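Local structure of glycoside Hydrolase Family 43_12 (Metagenome, 7JVH) at residues 244-253 with 343-351. The protein probably hydrolyses glycosidic bonds in plant cell-wall polysaccharides or their oligosaccharides, as a glycoside hydrolase of family 43, subfamily 12. Residues are numbered along the deposited sequence; the frame is centred on the assembly and turned at random.
Sequences YKKNGTYYLM and WSGTWPVFE
Trp343 meets Tyr251 edge-to-face: its CZ2 stands over the middle of the phenol ring, with the two six-membered centroids 5.0 Å apart and the planes at 84°. Lys246 lies across one face of the indole, its CD 3.8 Å from the centroid of the six-membered ring (CH-pi), while Pro348 CB backs the opposite face. Lys246 NZ sits 4.1 Å from the centroid of the Trp343 five-membered ring, a cation-pi geometry; the bend at the last torsion (chi4 -72°) turns it to Trp343 O at 2.9 Å, nearly in line with the carbonyl (167°). An alanine in place of Trp343 would probably leave a gap between Lys246 and Pro348 and deprive the Tyr251 face of its aromatic edge. Thr346 O accepts from both Trp343 NE1 (3.2 Å) and Tyr251 OH, the latter modelled doubtfully short. Packing continues through selenomethionine Met253, whose CE reaches Pro348 CG at 3.4 Å and whose SE approaches the edge of the Phe350 ring (Met-aromatic). By contrast, the solvent side is loose: Thr346 is exposed and its CG2 merely grazes Tyr251 OH at 3.8 Å, and the Asn247-Gly248 turn stays clear of 343-351. The contact joins two neighbouring four-stranded blades of the family 43 five-bladed beta-propeller, hairpin 239-255 facing the 343-348 loop between strands 335-342 and 349-350, with Leu307 of strand 300-308 against Trp343, Met253 and Phe350.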
loop_
_atom_site.group_PDB
_atom_site.type_symbol
_atom_site.label_atom_id
_atom_site.label_comp_id
_atom_site.label_asym_id
_atom_site.label_seq_id
_atom_site.Cartn_x
_atom_site.Cartn_y
_atom_site.Cartn_z
ATOM N N TYR A 244 -9.054 19.379 11.304
ATOM C CA TYR A 244 -9.098 19.114 12.737
ATOM C C TYR A 244 -9.551 20.397 13.407
ATOM O O TYR A 244 -9.333 21.482 12.880
ATOM C CB TYR A 244 -7.719 18.694 13.271
ATOM C CG TYR A 244 -7.007 17.644 12.443
ATOM C CD1 TYR A 244 -7.307 16.287 12.571
ATOM C CD2 TYR A 244 -6.021 18.015 11.534
ATOM C CE1 TYR A 244 -6.648 15.341 11.821
ATOM C CE2 TYR A 244 -5.354 17.066 10.769
ATOM C CZ TYR A 244 -5.669 15.741 10.916
ATOM O OH TYR A 244 -5.001 14.824 10.142
ATOM N N LYS A 245 -10.207 20.271 14.560
ATOM C CA LYS A 245 -10.614 21.435 15.338
ATOM C C LYS A 245 -10.028 21.309 16.718
ATOM O O LYS A 245 -10.182 20.276 17.344
ATOM C CB LYS A 245 -12.128 21.519 15.421
ATOM C CG LYS A 245 -12.644 22.889 15.828
ATOM C CD LYS A 245 -14.162 22.863 15.908
ATOM C CE LYS A 245 -14.719 24.199 16.315
ATOM N NZ LYS A 245 -16.201 24.159 16.288
ATOM N N LYS A 246 -9.352 22.368 17.179
ATOM C CA LYS A 246 -8.681 22.385 18.479
ATOM C C LYS A 246 -8.711 23.787 19.100
ATOM O O LYS A 246 -8.280 24.754 18.480
ATOM C CB LYS A 246 -7.243 21.906 18.305
ATOM C CG LYS A 246 -6.580 21.392 19.575
ATOM C CD LYS A 246 -5.243 20.756 19.250
ATOM C CE LYS A 246 -4.359 20.578 20.466
ATOM N NZ LYS A 246 -3.841 21.901 20.938
ATOM N N ASN A 247 -9.213 23.876 20.335
ATOM C CA ASN A 247 -9.404 25.152 21.058
ATOM C C ASN A 247 -10.212 26.162 20.258
ATOM O O ASN A 247 -9.861 27.336 20.200
ATOM C CB ASN A 247 -8.061 25.781 21.461
ATOM C CG ASN A 247 -7.141 24.795 22.161
ATOM O OD1 ASN A 247 -5.929 24.773 21.924
ATOM N ND2 ASN A 247 -7.717 23.969 23.032
ATOM N N GLY A 248 -11.279 25.682 19.615
ATOM C CA GLY A 248 -12.178 26.524 18.842
ATOM C C GLY A 248 -11.700 26.935 17.459
ATOM O O GLY A 248 -12.469 27.543 16.711
ATOM N N THR A 249 -10.463 26.577 17.096
ATOM C CA THR A 249 -9.863 26.925 15.809
ATOM C C THR A 249 -9.897 25.728 14.857
ATOM O O THR A 249 -9.704 24.591 15.285
ATOM C CB THR A 249 -8.401 27.374 16.005
ATOM O OG1 THR A 249 -8.360 28.523 16.856
ATOM C CG2 THR A 249 -7.730 27.714 14.691
ATOM N N TYR A 250 -10.137 25.993 13.568
ATOM C CA TYR A 250 -10.120 24.970 12.516
ATOM C C TYR A 250 -8.741 24.898 11.894
ATOM O O TYR A 250 -8.072 25.913 11.715
ATOM C CB TYR A 250 -11.184 25.257 11.435
ATOM C CG TYR A 250 -12.598 25.191 11.972
ATOM C CD1 TYR A 250 -13.300 23.999 11.971
ATOM C CD2 TYR A 250 -13.202 26.311 12.530
ATOM C CE1 TYR A 250 -14.582 23.924 12.490
ATOM C CE2 TYR A 250 -14.470 26.241 13.077
ATOM C CZ TYR A 250 -15.163 25.048 13.034
ATOM O OH TYR A 250 -16.434 24.964 13.551
ATOM N N TYR A 251 -8.320 23.674 11.565
ATOM C CA TYR A 251 -7.005 23.395 10.998
ATOM C C TYR A 251 -7.164 22.563 9.758
ATOM O O TYR A 251 -7.886 21.577 9.765
ATOM C CB TYR A 251 -6.146 22.664 12.026
ATOM C CG TYR A 251 -5.715 23.563 13.165
ATOM C CD1 TYR A 251 -4.533 24.281 13.081
ATOM C CD2 TYR A 251 -6.498 23.711 14.309
ATOM C CE1 TYR A 251 -4.119 25.114 14.105
ATOM C CE2 TYR A 251 -6.110 24.553 15.333
ATOM C CZ TYR A 251 -4.910 25.253 15.227
ATOM O OH TYR A 251 -4.506 26.095 16.240
ATOM N N LEU A 252 -6.492 22.984 8.686
ATOM C CA LEU A 252 -6.431 22.244 7.434
ATOM C C LEU A 252 -4.981 21.839 7.225
ATOM O O LEU A 252 -4.108 22.699 7.115
ATOM C CB LEU A 252 -6.925 23.098 6.249
ATOM C CG LEU A 252 -6.675 22.542 4.841
ATOM C CD1 LEU A 252 -7.497 21.289 4.602
ATOM C CD2 LEU A 252 -6.986 23.601 3.795
HETATM N N MSE A 253 -4.745 20.525 7.178
HETATM C CA MSE A 253 -3.421 19.990 6.891
HETATM C C MSE A 253 -3.453 19.292 5.533
HETATM O O MSE A 253 -4.332 18.470 5.279
HETATM C CB MSE A 253 -2.972 19.023 7.991
HETATM C CG MSE A 253 -1.492 18.701 7.943
HETATM SE SE MSE A 253 -0.920 17.494 9.375
HETATM C CE MSE A 253 -0.698 18.679 10.866
ATOM N N TRP A 343 1.647 19.430 19.860
ATOM C CA TRP A 343 0.584 20.378 19.587
ATOM C C TRP A 343 0.148 21.107 20.855
ATOM O O TRP A 343 -1.025 21.330 21.075
ATOM C CB TRP A 343 -0.609 19.682 18.913
ATOM C CG TRP A 343 -1.386 20.594 18.008
ATOM C CD1 TRP A 343 -1.307 21.964 17.955
ATOM C CD2 TRP A 343 -2.373 20.212 17.039
ATOM N NE1 TRP A 343 -2.174 22.453 17.004
ATOM C CE2 TRP A 343 -2.843 21.400 16.428
ATOM C CE3 TRP A 343 -2.911 18.992 16.634
ATOM C CZ2 TRP A 343 -3.817 21.390 15.433
ATOM C CZ3 TRP A 343 -3.881 18.984 15.635
ATOM C CH2 TRP A 343 -4.340 20.179 15.062
ATOM N N SER A 344 1.135 21.498 21.661
ATOM C CA SER A 344 0.926 22.232 22.906
ATOM C C SER A 344 0.687 23.729 22.651
ATOM O O SER A 344 0.276 24.444 23.558
ATOM C CB SER A 344 2.122 22.050 23.842
ATOM O OG SER A 344 3.317 22.499 23.232
ATOM N N GLY A 345 0.979 24.183 21.426
ATOM C CA GLY A 345 0.788 25.558 20.993
ATOM C C GLY A 345 -0.231 25.658 19.868
ATOM O O GLY A 345 -0.966 24.710 19.588
ATOM N N THR A 346 -0.277 26.830 19.229
ATOM C CA THR A 346 -1.186 27.103 18.107
ATOM C C THR A 346 -1.104 26.042 16.996
ATOM O O THR A 346 -2.132 25.574 16.524
ATOM C CB THR A 346 -0.888 28.490 17.495
ATOM O OG1 THR A 346 -0.966 29.493 18.521
ATOM C CG2 THR A 346 -1.865 28.822 16.377
ATOM N N TRP A 347 0.123 25.666 16.608
ATOM C CA TRP A 347 0.372 24.803 15.452
ATOM C C TRP A 347 1.033 23.462 15.757
ATOM O O TRP A 347 1.869 23.361 16.653
ATOM C CB TRP A 347 1.291 25.511 14.468
ATOM C CG TRP A 347 0.860 26.875 14.031
ATOM C CD1 TRP A 347 1.276 28.055 14.535
ATOM C CD2 TRP A 347 -0.024 27.179 12.945
ATOM N NE1 TRP A 347 0.693 29.091 13.843
ATOM C CE2 TRP A 347 -0.111 28.578 12.861
ATOM C CE3 TRP A 347 -0.754 26.398 12.037
ATOM C CZ2 TRP A 347 -0.903 29.224 11.917
ATOM C CZ3 TRP A 347 -1.543 27.043 11.089
ATOM C CH2 TRP A 347 -1.612 28.440 11.041
ATOM N N PRO A 348 0.725 22.403 14.974
ATOM C CA PRO A 348 1.371 21.099 15.141
ATOM C C PRO A 348 2.784 21.072 14.581
ATOM O O PRO A 348 3.009 21.527 13.461
ATOM C CB PRO A 348 0.477 20.176 14.308
ATOM C CG PRO A 348 -0.070 21.052 13.242
ATOM C CD PRO A 348 -0.266 22.410 13.882
ATOM N N VAL A 349 3.720 20.530 15.370
ATOM C CA VAL A 349 5.109 20.344 14.989
ATOM C C VAL A 349 5.339 18.843 14.947
ATOM O O VAL A 349 5.075 18.151 15.925
ATOM C CB VAL A 349 6.058 20.932 16.049
ATOM C CG1 VAL A 349 7.503 20.491 15.818
ATOM C CG2 VAL A 349 5.943 22.451 16.096
ATOM N N PHE A 350 5.905 18.382 13.831
ATOM C CA PHE A 350 6.319 16.968 13.656
ATOM C C PHE A 350 7.705 16.879 14.281
ATOM O O PHE A 350 8.597 17.505 13.741
ATOM C CB PHE A 350 6.392 16.617 12.168
ATOM C CG PHE A 350 5.106 16.104 11.579
ATOM C CD1 PHE A 350 4.111 16.974 11.186
ATOM C CD2 PHE A 350 4.881 14.752 11.433
ATOM C CE1 PHE A 350 2.922 16.502 10.669
ATOM C CE2 PHE A 350 3.690 14.281 10.918
ATOM C CZ PHE A 350 2.713 15.159 10.533
ATOM N N GLU A 351 7.850 16.170 15.397
ATOM C CA GLU A 351 9.166 16.112 16.082
ATOM C C GLU A 351 10.221 15.539 15.131
ATOM O O GLU A 351 10.107 14.393 14.750
ATOM C CB GLU A 351 9.019 15.443 17.448
ATOM C CG GLU A 351 8.424 16.374 18.485
ATOM C CD GLU A 351 8.134 15.795 19.853
ATOM O OE1 GLU A 351 8.483 14.647 20.090
ATOM O OE2 GLU A 351 7.560 16.501 20.670
#